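Local coordinates for protein protease LasA (Pseudomonas aeruginosa, PDB 3IT5) that is a secreted zinc metallopeptidase that cuts glycine-rich peptides, cleaving pentaglycine cross-links of staphylococcal peptidoglycan and contributing to breakdown of host elastin, at residues Arg60-Cys65 against Ala76-His81; Gly21-Thr26 against His120-Leu125; Pro31-Asp36 against Gly129-Leu134; Ser16-Gly21 against Cys170-Leu175; His81-Gln86 against Ile106-Cys111. All coordinates share one frame; numbering follows the deposited sequence.

Contact 1 of 5, residues Arg60-Cys65 against Ala76-His81; sequences RVLSRC and ATNYYH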
# COMPACT_ATOMS: atom_id res chain seq x y z
N ARG A 60 11.17 -8.16 -6.11
CA ARG A 60 11.24 -8.26 -7.55
C ARG A 60 11.01 -6.87 -8.12
O ARG A 60 9.96 -6.26 -7.88
CB ARG A 60 10.18 -9.23 -8.09
CG ARG A 60 10.04 -9.26 -9.63
CD ARG A 60 11.22 -10.00 -10.29
NE ARG A 60 11.00 -10.40 -11.69
CZ ARG A 60 9.82 -10.71 -12.25
NH1 ARG A 60 8.70 -10.69 -11.54
NH2 ARG A 60 9.77 -11.06 -13.53
N VAL A 61 11.99 -6.34 -8.85
CA VAL A 61 11.78 -5.11 -9.60
C VAL A 61 11.25 -5.47 -10.99
O VAL A 61 12.01 -5.85 -11.89
CB VAL A 61 13.06 -4.22 -9.68
CG1 VAL A 61 12.78 -2.92 -10.44
CG2 VAL A 61 13.57 -3.90 -8.27
N LEU A 62 9.93 -5.37 -11.14
CA LEU A 62 9.23 -5.72 -12.37
C LEU A 62 9.46 -4.68 -13.48
O LEU A 62 9.45 -5.01 -14.66
CB LEU A 62 7.73 -5.90 -12.10
CG LEU A 62 7.34 -7.22 -11.42
CD1 LEU A 62 6.21 -7.03 -10.41
CD2 LEU A 62 6.98 -8.28 -12.45
N SER A 63 9.66 -3.43 -13.07
CA SER A 63 9.90 -2.32 -13.98
C SER A 63 10.33 -1.09 -13.17
O SER A 63 10.32 -1.13 -11.94
CB SER A 63 8.63 -1.99 -14.78
OG SER A 63 7.66 -1.38 -13.96
N ARG A 64 10.68 -0.01 -13.86
CA ARG A 64 11.06 1.26 -13.21
C ARG A 64 9.97 1.83 -12.29
O ARG A 64 10.25 2.70 -11.45
CB ARG A 64 11.46 2.31 -14.27
CG ARG A 64 10.33 2.80 -15.18
CD ARG A 64 10.86 3.62 -16.37
NE ARG A 64 11.27 4.96 -15.97
CZ ARG A 64 10.59 6.08 -16.22
NH1 ARG A 64 9.44 6.03 -16.89
NH2 ARG A 64 11.05 7.24 -15.80
N CYS A 65 8.75 1.33 -12.43
CA CYS A 65 7.61 1.86 -11.69
C CYS A 65 6.80 0.82 -10.91
O CYS A 65 5.70 1.12 -10.42
CB CYS A 65 6.70 2.65 -12.64
SG CYS A 65 5.54 1.68 -13.62
N ALA A 76 2.32 -11.66 -0.07
CA ALA A 76 3.11 -10.70 -0.82
C ALA A 76 2.42 -9.35 -0.92
O ALA A 76 1.20 -9.25 -0.80
CB ALA A 76 3.42 -11.24 -2.22
N THR A 77 3.20 -8.31 -1.17
CA THR A 77 2.64 -6.99 -1.40
C THR A 77 3.14 -6.41 -2.72
O THR A 77 4.30 -6.59 -3.09
CB THR A 77 2.94 -6.03 -0.22
OG1 THR A 77 4.31 -6.15 0.16
CG2 THR A 77 2.05 -6.36 0.97
N ASN A 78 2.24 -5.75 -3.43
CA ASN A 78 2.58 -5.10 -4.68
C ASN A 78 2.59 -3.58 -4.54
O ASN A 78 1.80 -3.02 -3.78
CB ASN A 78 1.63 -5.53 -5.79
CG ASN A 78 2.25 -5.42 -7.17
OD1 ASN A 78 3.08 -6.25 -7.55
ND2 ASN A 78 1.86 -4.39 -7.92
N TYR A 79 3.48 -2.93 -5.28
CA TYR A 79 3.69 -1.49 -5.20
C TYR A 79 3.77 -0.94 -6.62
O TYR A 79 4.72 -1.21 -7.35
CB TYR A 79 4.98 -1.18 -4.43
CG TYR A 79 5.06 -1.84 -3.07
CD1 TYR A 79 5.42 -3.19 -2.95
CD2 TYR A 79 4.77 -1.13 -1.92
CE1 TYR A 79 5.48 -3.81 -1.72
CE2 TYR A 79 4.83 -1.74 -0.67
CZ TYR A 79 5.19 -3.07 -0.58
OH TYR A 79 5.25 -3.67 0.66
N TYR A 80 2.75 -0.18 -7.01
CA TYR A 80 2.70 0.39 -8.35
C TYR A 80 2.69 1.91 -8.26
O TYR A 80 2.48 2.48 -7.18
CB TYR A 80 1.50 -0.16 -9.14
CG TYR A 80 1.51 0.17 -10.62
CD1 TYR A 80 2.61 -0.13 -11.42
CD2 TYR A 80 0.40 0.77 -11.22
CE1 TYR A 80 2.62 0.18 -12.79
CE2 TYR A 80 0.40 1.08 -12.59
CZ TYR A 80 1.50 0.78 -13.36
OH TYR A 80 1.50 1.09 -14.70
N HIS A 81 2.92 2.56 -9.40
CA HIS A 81 3.15 4.01 -9.46
C HIS A 81 4.42 4.38 -8.68
O HIS A 81 4.45 5.38 -7.96
CB HIS A 81 1.95 4.82 -8.96
CG HIS A 81 0.65 4.46 -9.60
ND1 HIS A 81 0.48 4.40 -10.97
CD2 HIS A 81 -0.56 4.19 -9.06
CE1 HIS A 81 -0.77 4.08 -11.24
NE2 HIS A 81 -1.43 3.95 -10.10
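Cys-65 packs tightly against Tyr-80: SG sits 3.4 Å from CE1 of the Tyr-80 ring. Measured to the ring centroid the sulfur is 4.5 Å away, approaching obliquely, 59° off the ring normal, as a Cys sulfur-aromatic contact. The tyrosine reaches it because its CG lies anti to the backbone N (chi1 -169°), and its hydroxyl is tied off by the carbonyl of Gly-113. The sulfur itself is fixed by the disulfide to Cys-111. Both segments belong to the antiparallel sheet of the M23 peptidase fold, where strand 66-70 pairs with 57-63 and with 75-83. Opposite strand 66-70, Leu-62 and Ser-63 both face Gln-66 in a classic beta bulge, and Ser-63 OG accepts from Cys-65 N at 3.3 Å, an ST turn. The other end of the contact is looser and partly open to solvent: Leu-62 CD1 comes no nearer than 4.3 Å to Asn-78 OD1, an oxygen that takes its hydrogen bond from Arg-68 NE.

Contact 2 of 5, residues Gly21-Thr26 against His120-Leu125; sequences GAHSNT and HLHFSL. With ZN (zinc ion), chain E.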
# COMPACT_ATOMS: atom_id res chain seq x y z
N GLY A 21 -10.11 4.61 -0.55
CA GLY A 21 -10.90 3.39 -0.44
C GLY A 21 -10.32 2.18 -1.15
O GLY A 21 -9.62 2.30 -2.17
N ALA A 22 -10.61 1.00 -0.60
CA ALA A 22 -10.16 -0.26 -1.16
C ALA A 22 -10.73 -0.48 -2.56
O ALA A 22 -11.87 -0.10 -2.85
CB ALA A 22 -10.51 -1.42 -0.24
N HIS A 23 -9.93 -1.10 -3.41
CA HIS A 23 -10.33 -1.38 -4.78
C HIS A 23 -9.53 -2.55 -5.32
O HIS A 23 -8.57 -2.99 -4.68
CB HIS A 23 -10.16 -0.13 -5.67
CG HIS A 23 -8.82 0.53 -5.54
ND1 HIS A 23 -8.49 1.34 -4.48
CD2 HIS A 23 -7.74 0.51 -6.35
CE1 HIS A 23 -7.26 1.79 -4.63
NE2 HIS A 23 -6.78 1.30 -5.76
N SER A 24 -9.95 -3.06 -6.47
CA SER A 24 -9.19 -4.11 -7.14
C SER A 24 -7.97 -3.47 -7.78
O SER A 24 -7.93 -2.25 -7.97
CB SER A 24 -10.05 -4.82 -8.19
OG SER A 24 -10.17 -4.06 -9.38
N ASN A 25 -6.97 -4.28 -8.10
CA ASN A 25 -5.75 -3.82 -8.76
C ASN A 25 -6.04 -2.96 -10.00
O ASN A 25 -5.34 -1.98 -10.26
CB ASN A 25 -4.89 -5.02 -9.16
CG ASN A 25 -3.47 -4.64 -9.51
OD1 ASN A 25 -2.79 -3.96 -8.74
ND2 ASN A 25 -3.00 -5.10 -10.66
N THR A 26 -7.10 -3.32 -10.73
CA THR A 26 -7.52 -2.62 -11.94
C THR A 26 -8.48 -1.47 -11.62
O THR A 26 -8.78 -0.65 -12.50
CB THR A 26 -8.21 -3.58 -12.92
OG1 THR A 26 -9.40 -4.12 -12.31
CG2 THR A 26 -7.28 -4.72 -13.31
N HIS A 120 0.41 9.19 -6.22
CA HIS A 120 0.01 8.30 -5.12
C HIS A 120 0.68 6.93 -5.26
O HIS A 120 1.22 6.60 -6.32
CB HIS A 120 -1.52 8.14 -5.07
CG HIS A 120 -2.10 7.38 -6.23
ND1 HIS A 120 -2.38 7.97 -7.44
CD2 HIS A 120 -2.45 6.07 -6.35
CE1 HIS A 120 -2.87 7.06 -8.27
NE2 HIS A 120 -2.93 5.91 -7.63
N LEU A 121 0.64 6.14 -4.19
CA LEU A 121 1.03 4.74 -4.25
C LEU A 121 -0.20 3.84 -4.33
O LEU A 121 -1.11 3.94 -3.50
CB LEU A 121 1.89 4.36 -3.03
CG LEU A 121 2.07 2.86 -2.76
CD1 LEU A 121 3.04 2.21 -3.74
CD2 LEU A 121 2.51 2.61 -1.32
N HIS A 122 -0.23 2.97 -5.34
CA HIS A 122 -1.21 1.89 -5.44
C HIS A 122 -0.57 0.63 -4.84
O HIS A 122 0.46 0.16 -5.31
CB HIS A 122 -1.61 1.69 -6.91
CG HIS A 122 -2.38 0.44 -7.19
ND1 HIS A 122 -3.76 0.37 -7.12
CD2 HIS A 122 -1.97 -0.79 -7.58
CE1 HIS A 122 -4.16 -0.84 -7.44
NE2 HIS A 122 -3.09 -1.57 -7.71
N PHE A 123 -1.19 0.11 -3.78
CA PHE A 123 -0.58 -0.91 -2.92
C PHE A 123 -1.50 -2.12 -2.75
O PHE A 123 -2.61 -1.98 -2.24
CB PHE A 123 -0.22 -0.25 -1.57
CG PHE A 123 0.08 -1.21 -0.46
CD1 PHE A 123 1.31 -1.86 -0.40
CD2 PHE A 123 -0.84 -1.42 0.57
CE1 PHE A 123 1.61 -2.73 0.64
CE2 PHE A 123 -0.55 -2.29 1.62
CZ PHE A 123 0.67 -2.95 1.66
N SER A 124 -1.03 -3.29 -3.16
CA SER A 124 -1.88 -4.49 -3.24
C SER A 124 -1.42 -5.68 -2.40
O SER A 124 -0.22 -5.93 -2.25
CB SER A 124 -1.99 -4.95 -4.70
OG SER A 124 -2.33 -3.88 -5.55
N LEU A 125 -2.39 -6.43 -1.88
CA LEU A 125 -2.14 -7.63 -1.09
C LEU A 125 -2.26 -8.90 -1.94
O LEU A 125 -3.28 -9.12 -2.60
CB LEU A 125 -3.09 -7.70 0.11
CG LEU A 125 -2.94 -8.80 1.16
CD1 LEU A 125 -1.61 -8.71 1.91
CD2 LEU A 125 -4.10 -8.73 2.15
ZN ZN E . -4.99 2.18 -6.77
O HOH W 1 -4.31 3.51 -8.24
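The imidazoles of His-23 and His-122 meet rim to rim, neither over the face of the other, with their planes 44° apart. Each turns an edge nitrogen to the zinc ion: His-23 NE2 and His-122 ND1 both bind it at 2.2 Å, which brings the two nitrogens close without any hydrogen bond between them. A face of the His-23 ring stacks with Tyr-151. At the remaining edge nitrogens both rings are held by carbonyl oxygens lying in or near the ring plane. His-23 ND1 donates to Gly-21 O at 2.7 Å. His-122 NE2 donates to Asn-25 OD1 at 2.6 Å, a nearly straight bond (163°) in which the donor stands above the amide's carbonyl plane. Asn-25 gets there with CG anti to its backbone N (chi1 -164°), crossing the histidine at about a right angle. Ser-124 OG also lies near OD1, but its firm partner is Ser-34 OG. These second-shell carbonyls fix the rotation of both ligands and would be expected to make them better donors to the metal. A water completes the group, 2.1 Å from the zinc ion and 2.8 Å from NE2 of His-120, a proposed proton donor or acceptor. With Asp-36 as third protein ligand, this is the mononuclear zinc site of the M23 metallopeptidases.

Contact 3 of 5, residues Pro31-Asp36 against Gly129-Leu134; sequences PYSSFD and GAFVSL. With ZN (zinc ion), chain E.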
# COMPACT_ATOMS: atom_id res chain seq x y z
N PRO A 31 -11.34 -9.32 -6.23
CA PRO A 31 -11.52 -8.74 -4.90
C PRO A 31 -10.89 -7.36 -4.68
O PRO A 31 -10.13 -6.87 -5.51
CB PRO A 31 -10.85 -9.77 -3.99
CG PRO A 31 -9.76 -10.38 -4.85
CD PRO A 31 -10.08 -10.10 -6.30
N TYR A 32 -11.21 -6.75 -3.53
CA TYR A 32 -10.70 -5.43 -3.17
C TYR A 32 -9.33 -5.58 -2.51
O TYR A 32 -9.19 -5.52 -1.28
CB TYR A 32 -11.69 -4.69 -2.26
CG TYR A 32 -13.04 -4.37 -2.89
CD1 TYR A 32 -13.37 -4.79 -4.18
CD2 TYR A 32 -14.00 -3.67 -2.17
CE1 TYR A 32 -14.61 -4.51 -4.73
CE2 TYR A 32 -15.25 -3.38 -2.71
CZ TYR A 32 -15.54 -3.80 -3.99
OH TYR A 32 -16.78 -3.52 -4.53
N SER A 33 -8.32 -5.78 -3.35
CA SER A 33 -6.96 -6.13 -2.95
C SER A 33 -6.07 -4.94 -2.63
O SER A 33 -5.01 -5.12 -2.03
CB SER A 33 -6.29 -6.92 -4.07
OG SER A 33 -6.08 -6.08 -5.19
N SER A 34 -6.48 -3.75 -3.05
CA SER A 34 -5.58 -2.59 -3.05
C SER A 34 -6.17 -1.36 -2.35
O SER A 34 -7.39 -1.19 -2.27
CB SER A 34 -5.21 -2.21 -4.49
OG SER A 34 -4.84 -3.35 -5.26
N PHE A 35 -5.28 -0.51 -1.85
CA PHE A 35 -5.64 0.85 -1.47
C PHE A 35 -4.51 1.80 -1.83
O PHE A 35 -3.34 1.42 -1.86
CB PHE A 35 -6.06 0.95 0.01
CG PHE A 35 -4.93 0.86 1.00
CD1 PHE A 35 -4.24 2.00 1.40
CD2 PHE A 35 -4.58 -0.36 1.56
CE1 PHE A 35 -3.20 1.93 2.33
CE2 PHE A 35 -3.55 -0.45 2.50
CZ PHE A 35 -2.85 0.69 2.88
N ASP A 36 -4.88 3.04 -2.12
CA ASP A 36 -3.90 4.06 -2.47
C ASP A 36 -3.58 4.90 -1.25
O ASP A 36 -4.37 4.97 -0.31
CB ASP A 36 -4.41 4.94 -3.61
CG ASP A 36 -4.82 4.14 -4.83
OD1 ASP A 36 -4.16 3.13 -5.15
OD2 ASP A 36 -5.81 4.53 -5.49
N GLY A 129 1.08 -15.42 -5.33
CA GLY A 129 1.10 -14.79 -6.65
C GLY A 129 -0.22 -14.25 -7.17
O GLY A 129 -0.29 -13.77 -8.30
N ALA A 130 -1.28 -14.34 -6.36
CA ALA A 130 -2.58 -13.79 -6.76
C ALA A 130 -3.07 -12.72 -5.79
O ALA A 130 -2.78 -12.78 -4.59
CB ALA A 130 -3.62 -14.90 -6.90
N PHE A 131 -3.81 -11.74 -6.30
CA PHE A 131 -4.37 -10.69 -5.45
C PHE A 131 -5.46 -11.28 -4.57
O PHE A 131 -6.22 -12.16 -5.00
CB PHE A 131 -4.93 -9.54 -6.30
CG PHE A 131 -3.90 -8.81 -7.10
CD1 PHE A 131 -3.76 -9.06 -8.46
CD2 PHE A 131 -3.07 -7.86 -6.50
CE1 PHE A 131 -2.80 -8.37 -9.22
CE2 PHE A 131 -2.11 -7.18 -7.24
CZ PHE A 131 -1.98 -7.44 -8.60
N VAL A 132 -5.51 -10.82 -3.32
CA VAL A 132 -6.49 -11.29 -2.33
C VAL A 132 -7.17 -10.11 -1.63
O VAL A 132 -6.68 -8.98 -1.68
CB VAL A 132 -5.84 -12.23 -1.27
CG1 VAL A 132 -5.33 -13.53 -1.90
CG2 VAL A 132 -4.71 -11.52 -0.52
N SER A 133 -8.30 -10.37 -0.98
CA SER A 133 -9.07 -9.33 -0.30
C SER A 133 -8.34 -8.75 0.91
O SER A 133 -7.78 -9.48 1.72
CB SER A 133 -10.43 -9.88 0.14
OG SER A 133 -11.12 -8.93 0.94
N LEU A 134 -8.38 -7.42 1.02
CA LEU A 134 -7.87 -6.71 2.19
C LEU A 134 -8.76 -6.87 3.44
O LEU A 134 -8.37 -6.45 4.53
CB LEU A 134 -7.67 -5.23 1.88
CG LEU A 134 -6.43 -4.83 1.07
CD1 LEU A 134 -6.55 -3.40 0.57
CD2 LEU A 134 -5.14 -5.02 1.87
ZN ZN E . -4.99 2.18 -6.77
O HOH W 2 -12.82 -7.64 -1.30
O HOH W 1 -4.31 3.51 -8.24
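Ser-33 packs against Phe-131 and Val-132, and Leu-134 folds over the Ser-33 carbonyl. Ser-33 CB rests 3.7 Å from Phe-131 CB, and OG of Ser-33 lies between its backbone N and carbonyl carbon (chi1 68°), which sets it beside Phe-131 CD2. Ser-33 CA makes a CA-H...O contact of 3.1 Å with Val-132 O. Leu-134 CG lies 3.4 Å from Ser-33 O, while Leu-134 CD1 meets the edge of the Phe-35 ring, in plane, 3.8 Å from Phe-35 CD2. Pro-31, after a cis peptide bond, lays CB and CG along the main chain of residues 131 to 133. Leu-134 N donates to Tyr-32 O, a bond 3.1 Å long and nearly straight at 167°. A water adds a bridge, accepting from Tyr-32 N and bonding to Ser-133 OG, which also bonds Gln-135 N. An inverse gamma turn, closed by a weak bond from Ser-33 N to Pro-31 O, places Tyr-32 O. Ser-33 and Ser-34 form a classic beta bulge facing His-23; their OG atoms are hydrogen-bonded at 3.0 Å, and Ser-34 OG goes on to Ser-124 OG. Asp-36 OD1 binds the zinc ion. Strand 34-38 runs between strands 16-19 and 121-127, and strand 130-131 pairs with 121-127.

Contact 4 of 5, residues Ser16-Gly21 against Cys170-Leu175; sequences SWQPNG and CAFRPL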
# COMPACT_ATOMS: atom_id res chain seq x y z
N SER A 16 2.87 9.87 8.49
CA SER A 16 1.45 9.69 8.24
C SER A 16 1.07 10.06 6.81
O SER A 16 1.35 11.18 6.35
CB SER A 16 0.62 10.53 9.22
OG SER A 16 0.96 10.24 10.57
N TRP A 17 0.43 9.13 6.10
CA TRP A 17 -0.10 9.39 4.77
C TRP A 17 -1.61 9.23 4.77
O TRP A 17 -2.18 8.65 5.70
CB TRP A 17 0.50 8.41 3.75
CG TRP A 17 1.92 8.67 3.37
CD1 TRP A 17 2.80 9.53 3.96
CD2 TRP A 17 2.65 8.01 2.33
NE1 TRP A 17 4.03 9.46 3.34
CE2 TRP A 17 3.96 8.53 2.34
CE3 TRP A 17 2.32 7.03 1.38
CZ2 TRP A 17 4.94 8.11 1.44
CZ3 TRP A 17 3.29 6.61 0.49
CH2 TRP A 17 4.59 7.15 0.53
N GLN A 18 -2.26 9.74 3.72
CA GLN A 18 -3.71 9.62 3.55
C GLN A 18 -4.08 8.49 2.60
O GLN A 18 -3.77 8.55 1.40
CB GLN A 18 -4.29 10.92 2.98
CG GLN A 18 -4.13 12.16 3.84
CD GLN A 18 -4.65 13.39 3.13
OE1 GLN A 18 -5.60 13.30 2.34
NE2 GLN A 18 -4.05 14.53 3.40
N PRO A 19 -4.76 7.45 3.11
CA PRO A 19 -5.22 6.37 2.22
C PRO A 19 -6.58 6.68 1.59
O PRO A 19 -7.33 7.50 2.11
CB PRO A 19 -5.33 5.17 3.16
CG PRO A 19 -5.69 5.79 4.51
CD PRO A 19 -5.14 7.20 4.52
N ASN A 20 -6.88 6.02 0.47
CA ASN A 20 -8.21 6.08 -0.13
C ASN A 20 -8.90 4.72 -0.01
O ASN A 20 -8.34 3.79 0.57
CB ASN A 20 -8.14 6.58 -1.59
CG ASN A 20 -7.76 5.48 -2.58
OD1 ASN A 20 -7.28 4.41 -2.21
ND2 ASN A 20 -7.98 5.76 -3.87
N GLY A 21 -10.11 4.61 -0.55
CA GLY A 21 -10.90 3.39 -0.44
C GLY A 21 -10.32 2.18 -1.15
O GLY A 21 -9.62 2.30 -2.17
N CYS A 170 -10.45 7.11 9.06
CA CYS A 170 -11.16 7.30 7.80
C CYS A 170 -10.23 7.50 6.61
O CYS A 170 -9.07 7.88 6.76
CB CYS A 170 -12.14 8.48 7.91
SG CYS A 170 -13.33 8.37 9.29
N ALA A 171 -10.77 7.25 5.41
CA ALA A 171 -10.08 7.61 4.18
C ALA A 171 -9.88 9.12 4.15
O ALA A 171 -10.73 9.88 4.63
CB ALA A 171 -10.88 7.16 2.98
N PHE A 172 -8.74 9.54 3.61
CA PHE A 172 -8.37 10.96 3.45
C PHE A 172 -8.12 11.72 4.76
O PHE A 172 -8.27 12.94 4.82
CB PHE A 172 -9.36 11.68 2.52
CG PHE A 172 -9.49 11.04 1.16
CD1 PHE A 172 -10.72 10.58 0.71
CD2 PHE A 172 -8.38 10.87 0.34
CE1 PHE A 172 -10.85 9.97 -0.54
CE2 PHE A 172 -8.50 10.26 -0.91
CZ PHE A 172 -9.73 9.82 -1.35
N ARG A 173 -7.74 10.98 5.80
CA ARG A 173 -7.16 11.57 7.01
C ARG A 173 -5.75 11.00 7.21
O ARG A 173 -5.47 9.89 6.75
CB ARG A 173 -8.03 11.31 8.24
CG ARG A 173 -9.05 12.42 8.53
CD ARG A 173 -10.34 12.18 7.77
NE ARG A 173 -11.39 13.14 8.12
CZ ARG A 173 -12.69 12.96 7.88
NH1 ARG A 173 -13.11 11.85 7.29
NH2 ARG A 173 -13.57 13.88 8.23
N PRO A 174 -4.86 11.76 7.88
CA PRO A 174 -3.50 11.26 8.13
C PRO A 174 -3.52 9.98 8.96
O PRO A 174 -4.13 9.94 10.02
CB PRO A 174 -2.85 12.40 8.92
CG PRO A 174 -3.63 13.62 8.54
CD PRO A 174 -5.03 13.14 8.37
N LEU A 175 -2.86 8.94 8.45
CA LEU A 175 -2.82 7.65 9.13
C LEU A 175 -1.41 7.38 9.65
O LEU A 175 -0.51 7.03 8.88
CB LEU A 175 -3.28 6.53 8.19
CG LEU A 175 -3.56 5.14 8.76
CD1 LEU A 175 -4.69 5.20 9.79
CD2 LEU A 175 -3.91 4.16 7.63
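Trp-17 O and Pro-19 O are the two acceptors that hold residues 16-21 against residues 170-175. Leu-175 N donates to Trp-17 O at 2.8 Å, the donor standing above the carbonyl plane, within an antiparallel hydrogen-bonded pair. Phe-172 N donates to Pro-19 O at 2.9 Å, reaching it nearly along the C=O axis, and Ala-171 CA adds a CA-H...O contact to the same oxygen. Ser-16 CA makes a similar CA-H...O contact, 3.4 Å from Leu-175 O. The carbonyl of Gln-18 is taken up by Trp-41 NE1. Asn-20 CG lies between the backbone N and the carbonyl carbon (chi1 81°), which turns the amide away, so that OD1 accepts from the backbone N of Asp-36, a zinc ligand, while Asn-20 CB stays 3.6 Å from Phe-172 CZ. The Phe-172 ring has Pro-19 O over one face and meets Trp-41 edge-to-face. Pro-19 CG packs 3.9 Å from Leu-175 CD2, the side chains crossing at about a right angle, and both touch Phe-160. A type II turn from Cys-170 to Arg-173 presents the Phe-172 N-H. The chemistry is thus mainly backbone pairing with carbon packing, joining the C-terminal part of the chain to strand 16-19 without charged pairs.

Contact 5 of 5, residues His81-Gln86 against Ile106-Cys111; sequences HMDQIQ and INTALC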
# COMPACT_ATOMS: atom_id res chain seq x y z
N HIS A 81 2.92 2.56 -9.40
CA HIS A 81 3.15 4.01 -9.46
C HIS A 81 4.42 4.38 -8.68
O HIS A 81 4.45 5.38 -7.96
CB HIS A 81 1.95 4.82 -8.96
CG HIS A 81 0.65 4.46 -9.60
ND1 HIS A 81 0.48 4.40 -10.97
CD2 HIS A 81 -0.56 4.19 -9.06
CE1 HIS A 81 -0.77 4.08 -11.24
NE2 HIS A 81 -1.43 3.95 -10.10
N MET A 82 5.46 3.57 -8.84
CA MET A 82 6.74 3.78 -8.16
C MET A 82 7.70 4.57 -9.04
O MET A 82 7.50 4.70 -10.25
CB MET A 82 7.38 2.44 -7.79
CG MET A 82 6.64 1.64 -6.73
SD MET A 82 6.66 2.42 -5.10
CE MET A 82 8.42 2.38 -4.71
N ASP A 83 8.75 5.11 -8.42
CA ASP A 83 9.81 5.82 -9.12
C ASP A 83 11.08 5.70 -8.29
O ASP A 83 11.01 5.39 -7.10
CB ASP A 83 9.42 7.29 -9.33
CG ASP A 83 10.36 8.03 -10.28
OD1 ASP A 83 11.06 7.39 -11.09
OD2 ASP A 83 10.39 9.28 -10.21
N GLN A 84 12.23 5.93 -8.93
CA GLN A 84 13.52 5.99 -8.24
C GLN A 84 13.75 4.75 -7.36
O GLN A 84 14.13 4.85 -6.19
CB GLN A 84 13.61 7.29 -7.42
CG GLN A 84 13.44 8.57 -8.27
CD GLN A 84 13.45 9.85 -7.45
OE1 GLN A 84 13.98 9.90 -6.34
NE2 GLN A 84 12.88 10.91 -8.00
N ILE A 85 13.50 3.59 -7.96
CA ILE A 85 13.63 2.31 -7.26
C ILE A 85 15.07 2.08 -6.80
O ILE A 85 16.01 2.14 -7.59
CB ILE A 85 13.12 1.12 -8.11
CG1 ILE A 85 11.65 1.36 -8.51
CG2 ILE A 85 13.27 -0.20 -7.35
CD1 ILE A 85 10.99 0.21 -9.25
N GLN A 86 15.22 1.86 -5.49
CA GLN A 86 16.53 1.72 -4.89
C GLN A 86 16.78 0.32 -4.31
O GLN A 86 17.64 0.14 -3.44
CB GLN A 86 16.77 2.82 -3.86
CG GLN A 86 15.81 2.83 -2.68
CD GLN A 86 16.27 3.76 -1.58
OE1 GLN A 86 16.52 4.94 -1.81
NE2 GLN A 86 16.38 3.23 -0.37
N ILE A 106 3.29 11.65 -14.38
CA ILE A 106 2.37 10.65 -14.92
C ILE A 106 3.06 9.65 -15.85
O ILE A 106 2.61 8.51 -16.00
CB ILE A 106 1.17 11.34 -15.66
CG1 ILE A 106 -0.03 10.39 -15.73
CG2 ILE A 106 1.59 11.84 -17.05
CD1 ILE A 106 -1.37 11.08 -16.03
N ASN A 107 4.16 10.09 -16.45
CA ASN A 107 4.88 9.30 -17.43
C ASN A 107 5.48 8.06 -16.78
O ASN A 107 5.26 6.93 -17.24
CB ASN A 107 5.97 10.16 -18.08
CG ASN A 107 5.52 11.61 -18.31
OD1 ASN A 107 5.14 12.32 -17.36
ND2 ASN A 107 5.54 12.05 -19.55
N THR A 108 6.21 8.28 -15.69
CA THR A 108 6.75 7.19 -14.89
C THR A 108 5.63 6.47 -14.16
O THR A 108 5.58 5.24 -14.15
CB THR A 108 7.81 7.69 -13.91
OG1 THR A 108 8.79 8.46 -14.62
CG2 THR A 108 8.50 6.53 -13.20
N ALA A 109 4.70 7.24 -13.58
CA ALA A 109 3.55 6.71 -12.85
C ALA A 109 2.80 5.61 -13.60
O ALA A 109 2.22 4.71 -12.99
CB ALA A 109 2.60 7.84 -12.46
N LEU A 110 2.81 5.69 -14.92
CA LEU A 110 2.09 4.73 -15.74
C LEU A 110 3.02 4.05 -16.74
O LEU A 110 2.68 3.91 -17.91
CB LEU A 110 0.90 5.42 -16.45
CG LEU A 110 -0.12 6.15 -15.56
CD1 LEU A 110 -1.03 7.01 -16.41
CD2 LEU A 110 -0.94 5.19 -14.69
N CYS A 111 4.19 3.61 -16.27
CA CYS A 111 5.16 2.89 -17.12
C CYS A 111 4.60 1.57 -17.65
O CYS A 111 5.00 1.09 -18.72
CB CYS A 111 6.48 2.66 -16.36
SG CYS A 111 6.57 1.18 -15.31
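His-81 turns its CG anti to the carbonyl carbon (chi1 -52°), and the later ring torsion aims ND1 at the carbonyl of Ala-109. Leu-110 likewise has CG anti to its carbonyl carbon, and its side chain runs beside the imidazole, pointing the same way. The junction is between strand 75-83 of the M23 antiparallel sheet and the short helix 106-109, and it lies at the edge of the active site: His-81 is a proposed proton donor or acceptor, its side chain about 5 Å from the zinc ion. The bond from His-81 ND1 to Ala-109 O is 2.7 Å long and close to straight (170°). The oxygen lies in the ring plane, whereas the donor is tilted 30° from the carbonyl plane. With ND1 as donor, the ring's rotation is set from the helix end, and the ring meets that of His-120 with the two planes steeply inclined. Leu-110 CD2 packs at the ring edge, 3.6 Å from His-81 CE1. On the other side of Ala-109 the contact is carried by a methyl group. Thr-108 OG1 is hydrogen-bonded to Asn-105 OD1, and Thr-108 CG2 is the branch that faces the strand, 3.6 Å from Met-82 O. Asp-83 crosses that side chain at about a right angle, bringing its OD1 to 3.4 Å from Thr-108 CG2.

Contacts 2 and 3 together build the zinc site, their centres 7 Å apart: contact 2 brings two histidine ligands and contact 3 the aspartate, and the zinc-bound water belongs to both. Ser-124 OG and Ser-34 OG, 2.6 Å apart, join them. Contact 4 reaches the site through Asn-20 OD1, 2.8 Å from Asp-36 N. From the other flank, contacts 1 and 5 share His-81, whose CD2 packs 3.3 Å from His-120 NE2 of contact 2. The Cys-65 to Cys-111 disulfide also locks contacts 1 and 5 together, with centres about 9 Å apart. Contacts 4 and 5 lie farther from each other, centres about 21 Å apart.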